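CELL WALL surface anchor family protein (PDB 2X9X) serves as RrgB, the repeating backbone subunit of the Streptococcus pneumoniae pilus, a surface fibre probably involved in adhesion. Local coordinates at residues G388-E393 and Q408-T413; Q308-T313 and N348-A353; R277-E282 and S374-R379; Q293-K298 and F358-D363. The protein carries 1 engineered substitution. All coordinates share one frame; numbering follows the deposited sequence.

Interaction 1 of 4, residues G388-E393 and Q408-T413; sequences GTYYLE and QKFEVT
Tyr390 and Phe410 form a hydrogen-bonded pair where strand 388-393 runs antiparallel to 408-412, and their side chains lie on the buried, apolar side of the contact. Tyr390 CB sits over one face of the Phe410 ring, near its rim and 3.5 Å from Phe410 CZ, a CH-pi contact. The Phe410 ring comes under it because CG is held between the backbone N and the carbonyl carbon (chi1 66°), which carries the ring across to the partner strand. The two rings are oblique, their planes inclined by 40°. Leu392 crosses the Phe410 side chain at about a right angle, CG lying 4.0 Å from Phe410 CE2, while Val412 CG2 meets the edge of the Tyr390 ring 3.6 Å from CD2. Phe268 closes on Phe410 edge-to-face, and the Tyr390 hydroxyl is bonded to Leu386 O.

The side bearing Thr389, Tyr391, Lys409 and Glu411 is more exposed and polar, though Thr389 CG2 presses locally to 3.4 Å from Lys409 CE. Lys409 stretches out beside the Tyr391 ring, its CB 3.6 Å from Tyr391 CE1. Glu411 bends at chi2 and brings OE2 to Thr389 OG1 in a short 2.5 Å hydrogen bond, from the syn side but 26° out of the carboxylate plane. Within strand 408-412, Lys409 NZ and Glu411 OE1 form a long salt bridge (3.8 Å). Six main-chain hydrogen bonds join the strands. Strand 408-412 is outermost in its antiparallel sheet, whose apolar face packs on strand 260-271, consistent with the prealbumin-like beta sandwich of Cna-B-like pilin domains.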
loop_
_atom_site.group_PDB
_atom_site.type_symbol
_atom_site.label_atom_id
_atom_site.label_comp_id
_atom_site.label_asym_id
_atom_site.label_seq_id
_atom_site.Cartn_x
_atom_site.Cartn_y
_atom_site.Cartn_z
ATOM N N GLY A 388 16.832 10.141 -0.277
ATOM C CA GLY A 388 17.727 11.177 0.196
ATOM C C GLY A 388 19.086 10.667 0.615
ATOM O O GLY A 388 19.382 9.471 0.506
ATOM N N THR A 389 19.916 11.586 1.096
ATOM C CA THR A 389 21.239 11.246 1.594
ATOM C C THR A 389 21.221 11.248 3.112
ATOM O O THR A 389 20.955 12.277 3.739
ATOM C CB THR A 389 22.296 12.244 1.103
ATOM O OG1 THR A 389 22.259 12.308 -0.328
ATOM C CG2 THR A 389 23.679 11.819 1.559
ATOM N N TYR A 390 21.489 10.087 3.701
ATOM C CA TYR A 390 21.469 9.949 5.149
ATOM C C TYR A 390 22.821 9.460 5.638
ATOM O O TYR A 390 23.698 9.128 4.834
ATOM C CB TYR A 390 20.359 8.984 5.586
ATOM C CG TYR A 390 18.989 9.358 5.071
ATOM C CD1 TYR A 390 18.245 10.366 5.676
ATOM C CD2 TYR A 390 18.435 8.702 3.981
ATOM C CE1 TYR A 390 16.988 10.708 5.206
ATOM C CE2 TYR A 390 17.180 9.038 3.507
ATOM C CZ TYR A 390 16.462 10.038 4.120
ATOM O OH TYR A 390 15.211 10.355 3.640
ATOM N N TYR A 391 22.988 9.413 6.955
ATOM C CA TYR A 391 24.271 9.048 7.546
ATOM C C TYR A 391 24.118 8.107 8.737
ATOM O O TYR A 391 23.418 8.421 9.697
ATOM C CB TYR A 391 25.021 10.309 7.980
ATOM C CG TYR A 391 25.314 11.252 6.837
ATOM C CD1 TYR A 391 26.541 11.229 6.189
ATOM C CD2 TYR A 391 24.354 12.151 6.392
ATOM C CE1 TYR A 391 26.811 12.085 5.138
ATOM C CE2 TYR A 391 24.614 13.012 5.340
ATOM C CZ TYR A 391 25.843 12.973 4.718
ATOM O OH TYR A 391 26.109 13.828 3.671
ATOM N N LEU A 392 24.767 6.948 8.670
ATOM C CA LEU A 392 24.792 6.039 9.808
ATOM C C LEU A 392 25.743 6.563 10.871
ATOM O O LEU A 392 26.834 7.042 10.556
ATOM C CB LEU A 392 25.293 4.657 9.395
ATOM C CG LEU A 392 24.390 3.613 8.756
ATOM C CD1 LEU A 392 25.207 2.332 8.567
ATOM C CD2 LEU A 392 23.146 3.349 9.592
ATOM N N GLU A 393 25.339 6.448 12.129
ATOM C CA GLU A 393 26.249 6.685 13.240
ATOM C C GLU A 393 26.287 5.463 14.149
ATOM O O GLU A 393 25.255 5.039 14.676
ATOM C CB GLU A 393 25.846 7.928 14.034
ATOM C CG GLU A 393 26.799 8.239 15.176
ATOM C CD GLU A 393 26.468 9.527 15.901
ATOM O OE1 GLU A 393 26.179 10.543 15.231
ATOM O OE2 GLU A 393 26.514 9.527 17.148
ATOM N N GLN A 408 28.685 7.306 8.327
ATOM C CA GLN A 408 28.801 6.739 6.992
ATOM C C GLN A 408 27.619 7.108 6.116
ATOM O O GLN A 408 26.472 6.778 6.417
ATOM C CB GLN A 408 28.971 5.226 7.027
ATOM C CG GLN A 408 29.182 4.641 5.641
ATOM C CD GLN A 408 29.738 3.236 5.675
ATOM O OE1 GLN A 408 30.381 2.830 6.645
ATOM N NE2 GLN A 408 29.498 2.482 4.610
ATOM N N LYS A 409 27.925 7.797 5.026
ATOM C CA LYS A 409 26.929 8.263 4.078
ATOM C C LYS A 409 26.274 7.099 3.342
ATOM O O LYS A 409 26.941 6.131 2.953
ATOM C CB LYS A 409 27.601 9.205 3.078
ATOM C CG LYS A 409 26.692 9.815 2.026
ATOM C CD LYS A 409 27.528 10.658 1.060
ATOM C CE LYS A 409 26.678 11.417 0.062
ATOM N NZ LYS A 409 27.526 12.283 -0.810
ATOM N N PHE A 410 24.960 7.184 3.177
ATOM C CA PHE A 410 24.250 6.290 2.270
ATOM C C PHE A 410 23.126 7.010 1.536
ATOM O O PHE A 410 22.583 8.008 2.017
ATOM C CB PHE A 410 23.759 5.010 2.968
ATOM C CG PHE A 410 22.702 5.229 4.027
ATOM C CD1 PHE A 410 21.356 5.063 3.728
ATOM C CD2 PHE A 410 23.059 5.537 5.333
ATOM C CE1 PHE A 410 20.381 5.232 4.708
ATOM C CE2 PHE A 410 22.095 5.706 6.313
ATOM C CZ PHE A 410 20.752 5.548 6.000
ATOM N N GLU A 411 22.810 6.522 0.344
ATOM C CA GLU A 411 21.771 7.128 -0.474
ATOM C C GLU A 411 20.566 6.208 -0.577
ATOM O O GLU A 411 20.693 5.044 -0.954
ATOM C CB GLU A 411 22.307 7.433 -1.875
ATOM C CG GLU A 411 23.599 8.232 -1.897
ATOM C CD GLU A 411 23.372 9.721 -1.751
ATOM O OE1 GLU A 411 24.363 10.484 -1.813
ATOM O OE2 GLU A 411 22.203 10.126 -1.582
ATOM N N VAL A 412 19.394 6.736 -0.235
ATOM C CA VAL A 412 18.144 6.014 -0.430
ATOM C C VAL A 412 17.520 6.486 -1.741
ATOM O O VAL A 412 17.403 7.693 -1.988
ATOM C CB VAL A 412 17.180 6.253 0.742
ATOM C CG1 VAL A 412 15.827 5.585 0.483
ATOM C CG2 VAL A 412 17.808 5.753 2.046
ATOM N N THR A 413 17.148 5.530 -2.587
ATOM C CA THR A 413 16.613 5.811 -3.914
ATOM C C THR A 413 15.514 4.814 -4.242
ATOM O O THR A 413 15.231 3.910 -3.455
ATOM C CB THR A 413 17.685 5.653 -5.001
ATOM O OG1 THR A 413 17.960 4.257 -5.192
ATOM C CG2 THR A 413 18.972 6.384 -4.618
#

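Interaction 2 of 4, residues Q308-T313 and N348-A353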
loop_
_atom_site.group_PDB
_atom_site.type_symbol
_atom_site.label_atom_id
_atom_site.label_comp_id
_atom_site.label_asym_id
_atom_site.label_seq_id
_atom_site.Cartn_x
_atom_site.Cartn_y
_atom_site.Cartn_z
ATOM N N GLN A 308 6.671 -1.478 23.988
ATOM C CA GLN A 308 7.136 -2.532 24.886
ATOM C C GLN A 308 7.774 -3.698 24.129
ATOM O O GLN A 308 8.776 -4.251 24.570
ATOM C CB GLN A 308 5.978 -3.042 25.745
ATOM N N LEU A 309 7.192 -4.075 22.994
ATOM C CA LEU A 309 7.736 -5.194 22.229
ATOM C C LEU A 309 9.130 -4.870 21.685
ATOM O O LEU A 309 10.003 -5.737 21.647
ATOM C CB LEU A 309 6.792 -5.620 21.101
ATOM C CG LEU A 309 7.160 -6.946 20.428
ATOM C CD1 LEU A 309 7.039 -8.111 21.412
ATOM C CD2 LEU A 309 6.305 -7.196 19.181
ATOM N N VAL A 310 9.346 -3.624 21.276
ATOM C CA VAL A 310 10.676 -3.215 20.830
ATOM C C VAL A 310 11.699 -3.405 21.951
ATOM O O VAL A 310 12.799 -3.925 21.731
ATOM C CB VAL A 310 10.694 -1.752 20.349
ATOM C CG1 VAL A 310 12.120 -1.298 20.081
ATOM C CG2 VAL A 310 9.849 -1.601 19.091
ATOM N N VAL A 311 11.328 -2.993 23.156
ATOM C CA VAL A 311 12.219 -3.098 24.303
ATOM C C VAL A 311 12.523 -4.549 24.686
ATOM O O VAL A 311 13.688 -4.922 24.862
ATOM C CB VAL A 311 11.643 -2.364 25.525
ATOM C CG1 VAL A 311 12.502 -2.623 26.757
ATOM C CG2 VAL A 311 11.548 -0.872 25.245
ATOM N N THR A 312 11.488 -5.374 24.806
ATOM C CA THR A 312 11.677 -6.756 25.237
ATOM C C THR A 312 12.432 -7.593 24.205
ATOM O O THR A 312 13.263 -8.425 24.567
ATOM C CB THR A 312 10.342 -7.441 25.607
ATOM O OG1 THR A 312 10.606 -8.709 26.222
ATOM C CG2 THR A 312 9.481 -7.646 24.371
ATOM N N THR A 313 12.155 -7.373 22.921
ATOM C CA THR A 313 12.882 -8.109 21.887
ATOM C C THR A 313 14.335 -7.643 21.823
ATOM O O THR A 313 15.239 -8.439 21.544
ATOM C CB THR A 313 12.212 -8.034 20.492
ATOM O OG1 THR A 313 12.084 -6.668 20.078
ATOM C CG2 THR A 313 10.835 -8.690 20.522
ATOM N N ASN A 348 13.866 -6.790 14.659
ATOM C CA ASN A 348 13.609 -6.071 13.415
ATOM C C ASN A 348 12.112 -5.974 13.103
ATOM O O ASN A 348 11.612 -4.913 12.720
ATOM C CB ASN A 348 14.361 -6.735 12.259
ATOM C CG ASN A 348 14.195 -5.996 10.943
ATOM O OD1 ASN A 348 14.709 -4.886 10.764
ATOM N ND2 ASN A 348 13.491 -6.619 10.004
ATOM N N ALA A 349 11.399 -7.083 13.276
ATOM C CA ALA A 349 9.959 -7.110 13.037
ATOM C C ALA A 349 9.218 -6.190 14.008
ATOM O O ALA A 349 8.290 -5.479 13.613
ATOM C CB ALA A 349 9.436 -8.532 13.130
ATOM N N ALA A 350 9.632 -6.191 15.274
ATOM C CA ALA A 350 9.005 -5.323 16.277
ATOM C C ALA A 350 9.252 -3.850 15.963
ATOM O O ALA A 350 8.367 -3.006 16.146
ATOM C CB ALA A 350 9.511 -5.659 17.675
ATOM N N VAL A 351 10.459 -3.549 15.498
ATOM C CA VAL A 351 10.818 -2.191 15.093
ATOM C C VAL A 351 9.966 -1.715 13.910
ATOM O O VAL A 351 9.452 -0.591 13.906
ATOM C CB VAL A 351 12.327 -2.098 14.759
ATOM C CG1 VAL A 351 12.654 -0.817 13.980
ATOM C CG2 VAL A 351 13.154 -2.200 16.042
ATOM N N ILE A 352 9.803 -2.574 12.912
ATOM C CA ILE A 352 8.978 -2.230 11.759
ATOM C C ILE A 352 7.530 -1.990 12.192
ATOM O O ILE A 352 6.894 -1.028 11.754
ATOM C CB ILE A 352 9.062 -3.315 10.671
ATOM C CG1 ILE A 352 10.462 -3.318 10.051
ATOM C CG2 ILE A 352 8.009 -3.095 9.597
ATOM C CD1 ILE A 352 10.760 -4.549 9.219
ATOM N N ALA A 353 7.028 -2.848 13.079
ATOM C CA ALA A 353 5.657 -2.720 13.574
ATOM C C ALA A 353 5.460 -1.451 14.408
ATOM O O ALA A 353 4.378 -0.860 14.408
ATOM C CB ALA A 353 5.258 -3.954 14.375
#
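The flat groups where Leu309 and its neighbours meet Ala350 are peptides, since neither helical segment carries a ring. The carbonyl oxygen of Leu309 is approached from opposite faces of its plane, by Thr313 N on one and by Thr313 OG1 on the other, the hydroxyl bond being 2.8 Å from Thr313 OG1 to Leu309 O. Across the interface the peptide of Ala350 is touched by Val310, whose CG2 lies 3.6 Å from Ala350 O.

Ala350 is the centre of the contact. Its CB points at the other helix and enters a shallow seat made by residues one turn apart, 3.8 Å from Leu309 CG and 3.7 Å from Thr313 OG1. The threonine hydroxyl is turned between its backbone N and carbonyl carbon (chi1 58°), which lets it bond back to its own helix while presenting its oxygen to the methyl. Leu309 CD2 adds a further apolar touch, and Val310 CG1 reaches Val351 CG2 more loosely at 4.3 Å. The buried Val310 side chain also packs on Tyr347 and Ala354, which flank the segment 348-353 on the partner helix.

No polar bond joins the two segments, and the small Ala350 side chain lets the axes come within 8.6 Å. Their directions differ by 162°, so helices 304-325 and 338-354 pair here as a nearly antiparallel helical hairpin.

Interaction 3 of 4, residues R277-E282 and S374-R379; sequences RLAGAE and SDAQGR
Ser374 is bonded through three of its polar atoms to residues 278-281. Its hydroxyl, set between the backbone N and the carbonyl carbon (chi1 63°), donates to Leu278 O at 2.7 Å from OG and accepts from Ala281 N at 3.0 Å. Ser374 O takes a nearly straight bond from Gly280 N (171°), and Ser374 N is paid for by Ala281 O.

Farther along, Arg277 lays its extended chain against the Gln377 peptide. Arg277 NH1 donates to Gln377 O over 2.9 Å, with the acceptor at the edge of the guanidinium and the nitrogen in the carbonyl plane. Tyr426 O also accepts from NH1, and Glu425 O from NH2. A water donates to both Arg277 O and Ala376 O, linking the two loops.

The type I turn from Asp375 to Gly378 is braced internally. Asp375 OD1 receives Gln377 N, forming an Asx turn, and Arg379 N, from above and below the carboxylate plane. Arg379 grips OD2 side-on, NE on the syn lone pair and NH1 on the syn side but out of plane. The Arg277 guanidinium is thus met by neutral carbonyl oxygens, whereas the Asp375 carboxylate braces the turn through OD1, its charge probably balanced by Arg379.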
loop_
_atom_site.group_PDB
_atom_site.type_symbol
_atom_site.label_atom_id
_atom_site.label_comp_id
_atom_site.label_asym_id
_atom_site.label_seq_id
_atom_site.Cartn_x
_atom_site.Cartn_y
_atom_site.Cartn_z
ATOM N N ARG A 277 31.798 -11.212 8.803
ATOM C CA ARG A 277 30.574 -10.537 9.239
ATOM C C ARG A 277 30.436 -10.492 10.760
ATOM O O ARG A 277 30.689 -11.486 11.447
ATOM C CB ARG A 277 29.356 -11.189 8.584
ATOM C CG ARG A 277 29.311 -10.959 7.082
ATOM C CD ARG A 277 28.502 -12.012 6.360
ATOM N NE ARG A 277 28.524 -11.798 4.915
ATOM C CZ ARG A 277 27.537 -11.237 4.223
ATOM N NH1 ARG A 277 26.431 -10.837 4.841
ATOM N NH2 ARG A 277 27.653 -11.084 2.911
ATOM N N LEU A 278 30.030 -9.332 11.276
ATOM C CA LEU A 278 30.033 -9.077 12.716
ATOM C C LEU A 278 28.638 -8.835 13.294
ATOM O O LEU A 278 27.879 -8.003 12.784
ATOM C CB LEU A 278 30.913 -7.870 13.035
ATOM C CG LEU A 278 32.320 -7.872 12.437
ATOM C CD1 LEU A 278 33.057 -6.584 12.792
ATOM C CD2 LEU A 278 33.095 -9.092 12.912
ATOM N N ALA A 279 28.331 -9.539 14.384
ATOM C CA ALA A 279 27.039 -9.423 15.056
ATOM C C ALA A 279 27.071 -8.408 16.200
ATOM O O ALA A 279 28.086 -8.240 16.872
ATOM C CB ALA A 279 26.591 -10.794 15.584
ATOM N N GLY A 280 25.952 -7.724 16.415
ATOM C CA GLY A 280 25.796 -6.905 17.603
ATOM C C GLY A 280 26.250 -5.461 17.513
ATOM O O GLY A 280 26.268 -4.758 18.522
ATOM N N ALA A 281 26.619 -5.006 16.321
ATOM C CA ALA A 281 26.928 -3.592 16.140
ATOM C C ALA A 281 25.612 -2.819 16.118
ATOM O O ALA A 281 24.622 -3.282 15.541
ATOM C CB ALA A 281 27.708 -3.365 14.855
ATOM N N GLU A 282 25.592 -1.653 16.753
ATOM C CA GLU A 282 24.368 -0.859 16.838
ATOM C C GLU A 282 24.541 0.515 16.202
ATOM O O GLU A 282 25.597 1.142 16.343
ATOM C CB GLU A 282 23.903 -0.740 18.294
ATOM C CG GLU A 282 23.720 -2.094 18.976
ATOM C CD GLU A 282 23.110 -2.001 20.368
ATOM O OE1 GLU A 282 22.792 -0.881 20.820
ATOM O OE2 GLU A 282 22.946 -3.058 21.010
ATOM N N SER A 374 23.191 -5.345 13.985
ATOM C CA SER A 374 23.621 -6.342 13.008
ATOM C C SER A 374 23.428 -7.768 13.532
ATOM O O SER A 374 23.721 -8.055 14.695
ATOM C CB SER A 374 25.083 -6.111 12.595
ATOM O OG SER A 374 25.967 -6.260 13.696
ATOM N N ASP A 375 22.931 -8.658 12.676
ATOM C CA ASP A 375 22.803 -10.070 13.048
ATOM C C ASP A 375 24.123 -10.817 12.831
ATOM O O ASP A 375 25.154 -10.191 12.589
ATOM C CB ASP A 375 21.615 -10.749 12.339
ATOM C CG ASP A 375 21.809 -10.896 10.834
ATOM O OD1 ASP A 375 22.941 -10.720 10.334
ATOM O OD2 ASP A 375 20.808 -11.208 10.145
ATOM N N ALA A 376 24.093 -12.141 12.941
ATOM C CA ALA A 376 25.315 -12.940 12.853
ATOM C C ALA A 376 25.909 -12.956 11.444
ATOM O O ALA A 376 27.050 -13.382 11.241
ATOM C CB ALA A 376 25.067 -14.358 13.348
ATOM N N GLN A 377 25.124 -12.501 10.475
ATOM C CA GLN A 377 25.607 -12.334 9.112
ATOM C C GLN A 377 25.905 -10.863 8.843
ATOM O O GLN A 377 26.058 -10.449 7.690
ATOM C CB GLN A 377 24.582 -12.867 8.117
ATOM C CG GLN A 377 24.206 -14.323 8.372
ATOM C CD GLN A 377 22.972 -14.758 7.607
ATOM O OE1 GLN A 377 22.061 -15.367 8.173
ATOM N NE2 GLN A 377 22.930 -14.443 6.319
ATOM N N GLY A 378 25.980 -10.078 9.918
ATOM C CA GLY A 378 26.314 -8.664 9.840
ATOM C C GLY A 378 25.189 -7.779 9.328
ATOM O O GLY A 378 25.371 -6.567 9.154
ATOM N N ARG A 379 24.017 -8.371 9.108
ATOM C CA ARG A 379 22.937 -7.676 8.409
ATOM C C ARG A 379 22.117 -6.737 9.287
ATOM O O ARG A 379 21.787 -7.052 10.433
ATOM C CB ARG A 379 21.987 -8.680 7.747
ATOM C CG ARG A 379 22.648 -9.589 6.723
ATOM C CD ARG A 379 21.661 -10.611 6.187
ATOM N NE ARG A 379 21.144 -11.476 7.245
ATOM C CZ ARG A 379 20.528 -12.631 7.026
ATOM N NH1 ARG A 379 20.094 -13.356 8.049
ATOM N NH2 ARG A 379 20.350 -13.064 5.786
HETATM O O HOH W 1 29.058 -13.104 13.141
#

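Interaction 4 of 4, residues Q293-K298 and F358-D363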
loop_
_atom_site.group_PDB
_atom_site.type_symbol
_atom_site.label_atom_id
_atom_site.label_comp_id
_atom_site.label_asym_id
_atom_site.label_seq_id
_atom_site.Cartn_x
_atom_site.Cartn_y
_atom_site.Cartn_z
ATOM N N GLN A 293 19.913 15.970 13.048
ATOM C CA GLN A 293 18.936 15.220 13.839
ATOM C C GLN A 293 18.953 13.724 13.533
ATOM O O GLN A 293 19.547 13.285 12.550
ATOM C CB GLN A 293 17.524 15.780 13.643
ATOM C CG GLN A 293 17.365 17.240 14.056
ATOM C CD GLN A 293 17.734 18.200 12.941
ATOM O OE1 GLN A 293 17.436 17.954 11.773
ATOM N NE2 GLN A 293 18.374 19.309 13.299
ATOM N N TYR A 294 18.265 12.959 14.374
ATOM C CA TYR A 294 18.266 11.507 14.290
ATOM C C TYR A 294 16.870 10.976 14.012
ATOM O O TYR A 294 15.870 11.556 14.449
ATOM C CB TYR A 294 18.807 10.918 15.591
ATOM C CG TYR A 294 20.175 11.451 15.928
ATOM C CD1 TYR A 294 21.321 10.800 15.487
ATOM C CD2 TYR A 294 20.323 12.619 16.660
ATOM C CE1 TYR A 294 22.577 11.292 15.779
ATOM C CE2 TYR A 294 21.577 13.122 16.958
ATOM C CZ TYR A 294 22.701 12.451 16.514
ATOM O OH TYR A 294 23.955 12.938 16.804
ATOM N N LEU A 295 16.806 9.870 13.279
ATOM C CA LEU A 295 15.527 9.289 12.891
ATOM C C LEU A 295 14.857 8.601 14.074
ATOM O O LEU A 295 15.433 7.700 14.682
ATOM C CB LEU A 295 15.722 8.286 11.752
ATOM C CG LEU A 295 14.450 7.673 11.166
ATOM C CD1 LEU A 295 13.678 8.715 10.374
ATOM C CD2 LEU A 295 14.790 6.467 10.294
ATOM N N ALA A 296 13.645 9.038 14.397
ATOM C CA ALA A 296 12.873 8.449 15.489
ATOM C C ALA A 296 11.472 8.081 15.023
ATOM O O ALA A 296 10.938 8.691 14.088
ATOM C CB ALA A 296 12.791 9.421 16.669
ATOM N N ARG A 297 10.872 7.083 15.665
ATOM C CA ARG A 297 9.442 6.856 15.481
ATOM C C ARG A 297 8.694 7.934 16.262
ATOM O O ARG A 297 9.152 8.392 17.315
ATOM C CB ARG A 297 9.010 5.437 15.898
ATOM C CG ARG A 297 9.148 5.095 17.389
ATOM C CD ARG A 297 8.896 3.593 17.637
ATOM N NE ARG A 297 9.888 2.800 16.919
ATOM C CZ ARG A 297 11.060 2.430 17.423
ATOM N NH1 ARG A 297 11.374 2.722 18.683
ATOM N NH2 ARG A 297 11.910 1.748 16.669
ATOM N N LYS A 298 7.562 8.364 15.721
ATOM C CA LYS A 298 6.752 9.397 16.365
ATOM C C LYS A 298 6.009 8.814 17.570
ATOM O O LYS A 298 5.150 7.951 17.418
ATOM C CB LYS A 298 5.779 10.014 15.358
ATOM C CG LYS A 298 4.979 11.177 15.904
ATOM C CD LYS A 298 4.797 12.275 14.864
ATOM C CE LYS A 298 4.087 11.771 13.626
ATOM N NZ LYS A 298 3.723 12.905 12.722
ATOM N N PHE A 358 7.552 8.534 11.163
ATOM C CA PHE A 358 8.901 8.994 11.485
ATOM C C PHE A 358 8.962 10.492 11.741
ATOM O O PHE A 358 8.199 11.274 11.163
ATOM C CB PHE A 358 9.883 8.664 10.353
ATOM C CG PHE A 358 10.214 7.203 10.230
ATOM C CD1 PHE A 358 10.676 6.485 11.320
ATOM C CD2 PHE A 358 10.102 6.560 9.008
ATOM C CE1 PHE A 358 10.992 5.143 11.197
ATOM C CE2 PHE A 358 10.413 5.218 8.880
ATOM C CZ PHE A 358 10.861 4.511 9.973
ATOM N N GLU A 359 9.887 10.885 12.608
ATOM C CA GLU A 359 10.240 12.289 12.750
ATOM C C GLU A 359 11.713 12.435 13.108
ATOM O O GLU A 359 12.355 11.482 13.551
ATOM C CB GLU A 359 9.364 12.970 13.800
ATOM C CG GLU A 359 9.618 12.510 15.227
ATOM C CD GLU A 359 8.735 13.234 16.221
ATOM O OE1 GLU A 359 8.114 14.242 15.828
ATOM O OE2 GLU A 359 8.661 12.802 17.391
ATOM N N TRP A 360 12.241 13.636 12.910
ATOM C CA TRP A 360 13.636 13.921 13.211
ATOM C C TRP A 360 13.764 14.588 14.578
ATOM O O TRP A 360 13.066 15.563 14.867
ATOM C CB TRP A 360 14.239 14.807 12.113
ATOM C CG TRP A 360 14.298 14.103 10.784
ATOM C CD1 TRP A 360 13.451 14.269 9.727
ATOM C CD2 TRP A 360 15.244 13.102 10.387
ATOM N NE1 TRP A 360 13.816 13.441 8.693
ATOM C CE2 TRP A 360 14.913 12.711 9.072
ATOM C CE3 TRP A 360 16.340 12.501 11.012
ATOM C CZ2 TRP A 360 15.643 11.748 8.371
ATOM C CZ3 TRP A 360 17.066 11.541 10.312
ATOM C CH2 TRP A 360 16.711 11.175 9.007
ATOM N N VAL A 361 14.644 14.047 15.418
ATOM C CA VAL A 361 14.844 14.570 16.766
ATOM C C VAL A 361 16.303 14.949 17.036
ATOM O O VAL A 361 17.230 14.282 16.571
ATOM C CB VAL A 361 14.339 13.571 17.832
ATOM C CG1 VAL A 361 12.875 13.235 17.575
ATOM C CG2 VAL A 361 15.189 12.303 17.840
ATOM N N ALA A 362 16.499 16.023 17.795
ATOM C CA ALA A 362 17.846 16.521 18.072
ATOM C C ALA A 362 18.639 15.626 19.030
ATOM O O ALA A 362 19.865 15.563 18.946
ATOM C CB ALA A 362 17.788 17.949 18.603
ATOM N N ASP A 363 17.937 14.934 19.926
ATOM C CA ASP A 363 18.576 14.144 20.982
ATOM C C ASP A 363 18.753 12.682 20.579
ATOM O O ASP A 363 17.780 11.936 20.505
ATOM C CB ASP A 363 17.736 14.228 22.262
ATOM C CG ASP A 363 18.377 13.514 23.442
ATOM O OD1 ASP A 363 19.516 13.016 23.312
ATOM O OD2 ASP A 363 17.732 13.455 24.509
HETATM O O HOH W 2 9.156 10.667 18.893
#
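Leu295 stands between two aromatic side chains of strand 358-361 and gives one methyl to each. Leu295 CD1 lies over the face of the six-membered ring of Trp360, 4.2 Å from its centroid, and CD2 lies over a face of the Phe358 ring. The fork is aimed this way by a CG placed opposite the backbone N (chi1 -176°). Leu295 CD1 also approaches Phe358 CG at 3.8 Å, so this methyl touches both aromatic side chains.

The Trp360 indole leans back across the partner strand, with CE3 only 3.4 Å from Tyr294 C. Phe358 turns a ring edge to Ala296 O, its CD1 3.5 Å from that oxygen. The ring of Tyr294 likewise offers its edge to a carbonyl, CE2 lying 3.6 Å from Ala362 O. On the sheet face shared by Tyr294, Ala296, Glu359 and Val361, Ala296 CB meets Val361 CG1 at 3.9 Å. A water ties Glu359 OE2 to Arg297 O.

Four main-chain hydrogen bonds, two in each of the pairs Tyr294-Val361 and Ala296-Glu359, hold the antiparallel strands together. Leu295 is backbone-bonded to Ile285 of strand 282-286 and to Val370, and its side chain packs on Ile285 and on Ile382 and Leu385 of strand 379-385. Arg297 packs on Val351 and Ala354 of helix 338-354, with Arg297 NE hydrogen-bonded to Asn355 OD1. This two-stranded ribbon therefore lies between the sandwich strands and the helical pair.

How the interactions relate
Interactions 2 and 4 are nested within the chain loop closed by interaction 3: the strands of interaction 4 flank the helical excursion, and the helices of interaction 2 lie inside it. Interaction 1 follows all three in sequence. It touches interaction 4, with Tyr390 CE1 3.6 Å from Trp360 CZ2, and interaction 4 in turn touches interaction 2, where Arg297 NH2 is 3.8 Å from Val351 CG1. The two-stranded ribbon thus bridges sheet and helices, whose contacts are centred about 23 Å apart. Interaction 3 touches none of the others, though its nearest atoms come to about 4 Å of interaction 1 and about 7 Å of interaction 2. None includes the sodium-binding residues Asp136, Val137, Asp255 and Glu258.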